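Side-chain contacts in SH3 domain-containing protein (Dictyostelium discoideum, PDB 4NQI), which remodels membranes through its inverse BAR (I-BAR) domain in osmoregulation, phagocytosis and cytokinesis, and probably binds phosphatidylinositol lipids: residues E37-A42 against P106-I111; N25-N30 against V181-R186; Q48-S53 against D94-L99. One frame throughout, in Å; residues are numbered along the deposited sequence.

Interaction 1. Residues E37-A42 against P106-I111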
# COMPACT_ATOMS: atom_id res chain seq x y z
N GLU B 37 8.13 -4.13 20.94
CA GLU B 37 7.80 -2.83 20.37
C GLU B 37 7.50 -2.95 18.88
O GLU B 37 6.58 -2.30 18.37
CB GLU B 37 8.94 -1.83 20.60
CG GLU B 37 9.11 -1.40 22.04
CD GLU B 37 7.89 -0.69 22.59
OE1 GLU B 37 7.48 0.34 22.01
OE2 GLU B 37 7.34 -1.16 23.61
N VAL B 38 8.28 -3.78 18.19
CA VAL B 38 8.06 -4.06 16.77
C VAL B 38 6.67 -4.66 16.54
O VAL B 38 5.99 -4.33 15.57
CB VAL B 38 9.15 -5.00 16.21
CG1 VAL B 38 8.85 -5.38 14.76
CG2 VAL B 38 10.53 -4.35 16.31
N ILE B 39 6.26 -5.56 17.44
CA ILE B 39 4.94 -6.18 17.38
C ILE B 39 3.83 -5.14 17.53
O ILE B 39 2.91 -5.09 16.71
CB ILE B 39 4.78 -7.27 18.47
CG1 ILE B 39 5.85 -8.36 18.33
CG2 ILE B 39 3.39 -7.88 18.41
CD1 ILE B 39 5.61 -9.34 17.19
N LYS B 40 3.91 -4.33 18.59
CA LYS B 40 2.96 -3.25 18.82
C LYS B 40 2.88 -2.33 17.62
O LYS B 40 1.79 -1.96 17.17
CB LYS B 40 3.36 -2.43 20.04
CG LYS B 40 3.27 -3.15 21.38
CD LYS B 40 3.78 -2.25 22.50
N ALA B 41 4.04 -1.94 17.11
CA ALA B 41 4.12 -1.07 15.94
C ALA B 41 3.49 -1.73 14.71
O ALA B 41 2.75 -1.09 13.96
CB ALA B 41 5.56 -0.70 15.67
N ALA B 42 3.79 -3.01 14.51
CA ALA B 42 3.23 -3.76 13.39
C ALA B 42 1.72 -3.93 13.52
O ALA B 42 0.99 -3.91 12.53
CB ALA B 42 3.91 -5.11 13.25
N PRO B 106 2.27 -15.07 15.66
CA PRO B 106 3.30 -16.10 15.86
C PRO B 106 4.59 -15.60 16.51
O PRO B 106 5.24 -16.37 17.22
CB PRO B 106 3.59 -16.60 14.44
CG PRO B 106 2.38 -16.25 13.66
CD PRO B 106 1.90 -14.96 14.24
N ASN B 107 4.98 -14.35 16.27
CA ASN B 107 6.21 -13.83 16.87
C ASN B 107 6.01 -13.38 18.31
O ASN B 107 6.94 -13.42 19.12
CB ASN B 107 6.82 -12.70 16.03
CG ASN B 107 8.31 -12.55 16.24
OD1 ASN B 107 8.78 -11.60 16.87
ND2 ASN B 107 9.08 -13.50 15.70
N LYS B 108 4.79 -12.95 18.63
CA LYS B 108 4.41 -12.63 20.00
C LYS B 108 4.60 -13.87 20.88
O LYS B 108 5.16 -13.80 21.98
CB LYS B 108 2.96 -12.15 20.04
CG LYS B 108 2.51 -11.57 21.38
CD LYS B 108 1.38 -10.57 21.17
CE LYS B 108 0.21 -11.18 20.42
NZ LYS B 108 -0.82 -10.15 20.08
N GLN B 109 4.13 -15.01 20.37
CA GLN B 109 4.29 -16.29 21.06
C GLN B 109 5.76 -16.68 21.16
O GLN B 109 6.22 -17.19 22.18
CB GLN B 109 3.51 -17.38 20.32
CG GLN B 109 3.63 -18.76 20.94
CD GLN B 109 2.96 -18.84 22.29
OE1 GLN B 109 3.47 -19.48 23.21
NE2 GLN B 109 1.81 -18.20 22.42
N ALA B 110 6.50 -16.44 20.08
CA ALA B 110 7.91 -16.80 20.00
C ALA B 110 8.76 -15.99 20.99
O ALA B 110 9.72 -16.52 21.56
CB ALA B 110 8.42 -16.62 18.58
N ILE B 111 8.42 -14.72 21.17
CA ILE B 111 9.11 -13.84 22.12
C ILE B 111 9.05 -14.42 23.54
O ILE B 111 10.04 -14.41 24.27
CB ILE B 111 8.52 -12.40 22.11
CG1 ILE B 111 8.94 -11.66 20.84
CG2 ILE B 111 8.98 -11.61 23.32
CD1 ILE B 111 8.32 -10.26 20.70
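Ile39 joins the first two long helices of the I-BAR three-helix bundle by setting itself as a knob into a hole on helix 72-140 whose corners are Ile104, Asn107, Lys108 and Ile111. The two segments run nearly antiparallel, at 162° between their directions, with axes 10.4 Å apart. The delta methyl does the reaching: Ile39 CD1 lies 3.8 Å from Asn107 CB and 4.0 Å from the backbone N of Lys108, so it rests low in the groove, close to the opposite main chain. One bond back, Ile39 CG1 meets Ile111 CD1 at 3.9 Å, the two side chains lying alongside one another and pointing opposite ways. The other branch of Ile39, CG2, stands anti to its backbone N and faces the aliphatic stem of Lys108, its CD 4.3 Å away, at the exposed border of the contact.

Asn107 brings its CB to this apolar patch while its amide nitrogen serves other partners. With CG anti to the backbone N (chi1 -155°), ND2 can donate to Gln194 OE1 on helix 152-224, and it also bonds to a PEG molecule, probably from the crystallisation liquor. The amide nitrogen thus has partners at the seam with helix 152-224, where Phe191 packs as well. Pro106 begins the facing segment at a kink, its nitrogen having no hydrogen to offer the preceding turn. Next to Ile39 along the chain, Val38 packs on Phe103 and on Thr62 of the second subunit. Such knobs-into-holes packing between antiparallel helices is the hallmark of coiled-coil bundles like the I-BAR core.

Interaction 2. Residues N25-N30 against V181-R186; sequences NNLKVN and VLMERR
Asn26 and Glu184 meet almost at right angles, the flat amide standing nearly perpendicular to the carboxylate it bonds. Asn26 ND2 donates to Glu184 OE2 over 2.8 Å, with an N-H...O angle of 163°. The acceptor lies in the plane of the amide, whereas the donor reaches OE2 on its syn side but 33° out of the carboxylate plane. Glu184 gets there as an extended chain: CG is anti to the backbone N (chi1 -168°), which carries the carboxylate straight across the gap between the helices.

On its way that chain runs obliquely across Leu27. Glu184 CG sits 4.1 Å from Leu27 CD2, and Glu184 CB is equally far, 4.1 Å, from Leu27 CD1, so the two methyls cover the stem while the charged end passes on to the amide. More loosely, Leu27 CD1 approaches the terminal CE of Met183, present as selenomethionine, at 4.5 Å. Here helix 15-64 meets helix 152-224 within the I-BAR bundle, and Ile118 of helix 72-140 touches both Leu27 and Met183, closing a small three-helix apolar core on one flank of the polar bond. Were an alanine to stand at Glu184, with the carboxylate and CG gone, Asn26 would probably lose its partner on helix 152-224 and Leu27 CD2 the methylene against it.

Asn26 ND2 has a second acceptor, OD1 of Asn70 in the second subunit, so one amide nitrogen links two helices of its own chain to the dimer partner. Asn26 also opens a wider pi-type turn, 26-30, of helix 15-64, and Ser31 OG bonds to its backbone O.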
# COMPACT_ATOMS: atom_id res chain seq x y z
N ASN B 25 22.62 -12.01 28.46
CA ASN B 25 21.99 -10.77 28.91
C ASN B 25 21.12 -10.15 27.82
O ASN B 25 20.02 -9.67 28.09
CB ASN B 25 23.04 -9.76 29.39
CG ASN B 25 22.42 -8.54 30.06
OD1 ASN B 25 21.91 -8.62 31.17
ND2 ASN B 25 22.47 -7.40 29.37
N ASN B 26 21.61 -10.17 26.58
CA ASN B 26 20.88 -9.61 25.45
C ASN B 26 19.53 -10.29 25.22
O ASN B 26 18.52 -9.62 24.98
CB ASN B 26 21.73 -9.68 24.18
CG ASN B 26 21.22 -8.76 23.08
OD1 ASN B 26 20.82 -7.62 23.35
ND2 ASN B 26 21.23 -9.24 21.85
N LEU B 27 19.51 -11.62 25.29
CA LEU B 27 18.31 -12.40 25.00
C LEU B 27 17.30 -12.39 26.15
O LEU B 27 16.10 -12.54 25.93
CB LEU B 27 18.69 -13.85 24.66
CG LEU B 27 19.36 -14.04 23.30
CD1 LEU B 27 20.13 -15.35 23.25
CD2 LEU B 27 18.31 -14.01 22.20
N LYS B 28 17.80 -12.22 27.37
CA LYS B 28 16.95 -12.23 28.55
C LYS B 28 16.46 -10.82 28.91
O LYS B 28 15.30 -10.64 29.29
CB LYS B 28 17.69 -12.86 29.73
CG LYS B 28 16.89 -12.88 31.02
N VAL B 29 17.34 -9.83 28.76
CA VAL B 29 17.05 -8.46 29.19
C VAL B 29 16.74 -7.51 28.03
O VAL B 29 15.65 -6.95 27.97
CB VAL B 29 18.22 -7.88 30.02
CG1 VAL B 29 18.01 -6.39 30.28
CG2 VAL B 29 18.38 -8.64 31.33
N ASN B 30 17.69 -7.34 27.13
CA ASN B 30 17.57 -6.34 26.06
C ASN B 30 16.56 -6.67 24.96
O ASN B 30 15.82 -5.80 24.51
CB ASN B 30 18.94 -6.05 25.44
CG ASN B 30 19.90 -5.36 26.42
OD1 ASN B 30 19.47 -4.60 27.29
ND2 ASN B 30 21.19 -5.63 26.26
N VAL B 181 25.07 -18.29 21.03
CA VAL B 181 25.19 -17.48 19.82
C VAL B 181 24.24 -18.01 18.74
O VAL B 181 23.62 -17.24 18.00
CB VAL B 181 26.64 -17.44 19.28
CG1 VAL B 181 26.70 -16.77 17.91
CG2 VAL B 181 27.54 -16.70 20.25
N LEU B 182 24.11 -19.33 18.67
CA LEU B 182 23.21 -19.97 17.72
C LEU B 182 21.75 -19.84 18.15
O LEU B 182 20.85 -19.85 17.31
CB LEU B 182 23.59 -21.44 17.50
CG LEU B 182 24.94 -21.68 16.82
CD1 LEU B 182 25.10 -23.13 16.38
CD2 LEU B 182 25.12 -20.73 15.64
N MSE B 183 21.51 -19.71 19.45
CA MSE B 183 20.16 -19.44 19.95
C MSE B 183 19.69 -18.06 19.48
O MSE B 183 18.51 -17.86 19.20
CB MSE B 183 20.12 -19.51 21.48
CG MSE B 183 19.92 -20.91 22.04
SE MSE B 183 19.91 -20.92 23.99
CE MSE B 183 18.66 -19.46 24.28
N GLU B 184 20.63 -17.12 19.39
CA GLU B 184 20.31 -15.75 18.99
C GLU B 184 20.08 -15.66 17.48
O GLU B 184 19.17 -14.95 17.04
CB GLU B 184 21.44 -14.81 19.41
CG GLU B 184 21.10 -13.33 19.30
CD GLU B 184 22.20 -12.44 19.85
OE1 GLU B 184 23.31 -12.44 19.27
OE2 GLU B 184 21.96 -11.75 20.86
N ARG B 185 20.90 -16.36 16.70
CA ARG B 185 20.76 -16.36 15.25
C ARG B 185 19.47 -17.05 14.82
O ARG B 185 18.84 -16.66 13.84
CB ARG B 185 21.96 -17.05 14.58
CG ARG B 185 23.30 -16.37 14.81
CD ARG B 185 24.41 -17.01 13.97
NE ARG B 185 24.16 -16.89 12.54
CZ ARG B 185 24.51 -15.84 11.80
NH1 ARG B 185 25.12 -14.81 12.37
NH2 ARG B 185 24.25 -15.81 10.50
N ARG B 186 19.07 -18.08 15.57
CA ARG B 186 17.83 -18.80 15.28
C ARG B 186 16.61 -17.97 15.64
O ARG B 186 15.56 -18.09 15.00
CB ARG B 186 17.81 -20.16 15.98
CG ARG B 186 18.76 -21.18 15.38

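Interaction 3. Residues Q48-S53 against D94-L99; sequences QAQALS and DVAKVL
Ala96 CB is the hub of this small contact. It meets Ala49 CB at 4.0 Å, methyl against methyl, and Gln50 CG comes equally near Ala96 CB, again 4.0 Å. Because each helix offers only a methyl where the two alanines meet, the backbones come close: the CA atoms of Ala49 and Ala96 are 6.1 Å apart. No hydrogen bond crosses between the segments, and the join is one of apolar surfaces.

Gln50 works through its stem. Its CG lies beside the backbone N (chi1 -66°); this puts CG against Ala96 CB, and the extended chain carries the amide on past it. Gln46, one turn earlier on the same helix, also touches Ala96, which thereby packs against three side chains of helix 15-64.

In the next shell, Asp93 fills the place one turn before Ala96. It packs on both Gln50 and Ser53. Within helix 72-140, Asp93 OD2 also forms a salt bridge with Lys97 NZ, tying down the end of the exposed lysine. Ser53 OG bonds to the backbone O of Glu89, a polar tie between the same two helices just beyond the alanines. Val95 and Leu99 pack on Phe198 of helix 152-224, bringing in the third helix, and Leu99 also on Tyr45 and Gln46. Ala49, for its part, also packs on Leu52 of the second subunit, so its small side chain serves the bundle and the dimer at once. Closely approached helices with alanines at their meeting point, backed by a third helix and a second chain, are part of the packed interior of this dimeric I-BAR bundle.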
# COMPACT_ATOMS: atom_id res chain seq x y z
N GLN B 48 -4.29 0.28 10.60
CA GLN B 48 -4.40 1.40 9.67
C GLN B 48 -4.57 0.94 8.23
O GLN B 48 -5.23 1.61 7.43
CB GLN B 48 -3.19 2.34 9.80
CG GLN B 48 -3.10 3.07 11.14
CD GLN B 48 -4.33 3.90 11.45
OE1 GLN B 48 -5.04 4.36 10.54
NE2 GLN B 48 -4.60 4.10 12.73
N ALA B 49 -3.98 -0.21 7.90
CA ALA B 49 -4.10 -0.79 6.57
C ALA B 49 -5.54 -1.20 6.29
O ALA B 49 -6.07 -0.96 5.20
CB ALA B 49 -3.16 -1.97 6.41
N GLN B 50 -6.18 -1.82 7.28
CA GLN B 50 -7.59 -2.20 7.17
C GLN B 50 -8.46 -0.95 7.01
O GLN B 50 -9.42 -0.96 6.25
CB GLN B 50 -8.04 -2.98 8.40
CG GLN B 50 -7.39 -4.35 8.58
CD GLN B 50 -8.09 -5.18 9.63
OE1 GLN B 50 -9.27 -4.97 9.92
NE2 GLN B 50 -7.37 -6.13 10.22
N ALA B 51 -8.11 0.10 7.73
CA ALA B 51 -8.84 1.37 7.67
C ALA B 51 -8.78 1.96 6.27
O ALA B 51 -9.80 2.38 5.72
CB ALA B 51 -8.28 2.35 8.68
N LEU B 52 -7.58 1.98 5.70
CA LEU B 52 -7.38 2.43 4.32
C LEU B 52 -8.15 1.55 3.34
O LEU B 52 -8.70 2.04 2.35
CB LEU B 52 -5.89 2.44 3.97
CG LEU B 52 -5.53 2.89 2.55
CD1 LEU B 52 -6.01 4.31 2.30
CD2 LEU B 52 -4.03 2.78 2.31
N SER B 53 -8.20 0.25 3.63
CA SER B 53 -8.94 -0.70 2.80
C SER B 53 -10.43 -0.36 2.74
O SER B 53 -11.02 -0.30 1.66
CB SER B 53 -8.74 -2.12 3.32
OG SER B 53 -9.55 -3.04 2.61
N ASP B 94 -6.38 -8.42 2.85
CA ASP B 94 -5.77 -9.73 2.97
C ASP B 94 -4.29 -9.63 3.35
O ASP B 94 -3.77 -10.46 4.10
CB ASP B 94 -5.93 -10.53 1.68
CG ASP B 94 -7.37 -10.91 1.40
OD1 ASP B 94 -8.20 -10.89 2.34
OD2 ASP B 94 -7.68 -11.24 0.23
N VAL B 95 -3.62 -8.61 2.82
CA VAL B 95 -2.24 -8.32 3.17
C VAL B 95 -2.12 -8.01 4.67
O VAL B 95 -1.24 -8.55 5.35
CB VAL B 95 -1.67 -7.16 2.33
CG1 VAL B 95 -0.36 -6.65 2.92
CG2 VAL B 95 -1.46 -7.60 0.89
N ALA B 96 -3.01 -7.17 5.17
CA ALA B 96 -3.04 -6.83 6.59
C ALA B 96 -3.25 -8.07 7.46
O ALA B 96 -2.60 -8.23 8.50
CB ALA B 96 -4.13 -5.81 6.87
N LYS B 97 -4.14 -8.95 7.02
CA LYS B 97 -4.44 -10.20 7.72
C LYS B 97 -3.21 -11.11 7.80
O LYS B 97 -2.99 -11.77 8.82
CB LYS B 97 -5.57 -10.95 7.02
CG LYS B 97 -6.90 -10.20 6.94
CD LYS B 97 -7.69 -10.29 8.23
CE LYS B 97 -9.17 -10.56 7.97
NZ LYS B 97 -9.82 -9.49 7.15
N VAL B 98 -2.41 -11.14 6.73
CA VAL B 98 -1.18 -11.93 6.69
C VAL B 98 -0.17 -11.43 7.72
O VAL B 98 0.43 -12.22 8.45
CB VAL B 98 -0.55 -11.93 5.28
CG1 VAL B 98 0.87 -12.46 5.32
CG2 VAL B 98 -1.40 -12.74 4.31
N LEU B 99 0.01 -10.11 7.78
CA LEU B 99 0.89 -9.49 8.76
C LEU B 99 0.45 -9.85 10.18
O LEU B 99 1.29 -10.06 11.06
CB LEU B 99 0.91 -7.97 8.58
CG LEU B 99 1.81 -7.19 9.54
CD1 LEU B 99 3.27 -7.56 9.35
CD2 LEU B 99 1.62 -5.68 9.38

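How the interactions relate
All three interactions fasten helix 15-64 to the rest of the I-BAR domain, and they are strung along it in the order 2, 1, 3. Interactions 1 and 3 pair it with helix 72-140, whereas interaction 2 reaches helix 152-224. The partner segments come in the opposite order, 94-99, then 106-111, then 181-186, so in sequence interaction 2 encloses interaction 1, which encloses interaction 3. The centre of interaction 1 lies 16 Å from those of both others, which are themselves 31 Å apart. Interactions 1 and 3 touch, Ala42 O lying 3.7 Å from Leu99 CD2. Since each also meets the second subunit, helix 15-64 binds bundle and dimer together along this length of the elongated domain.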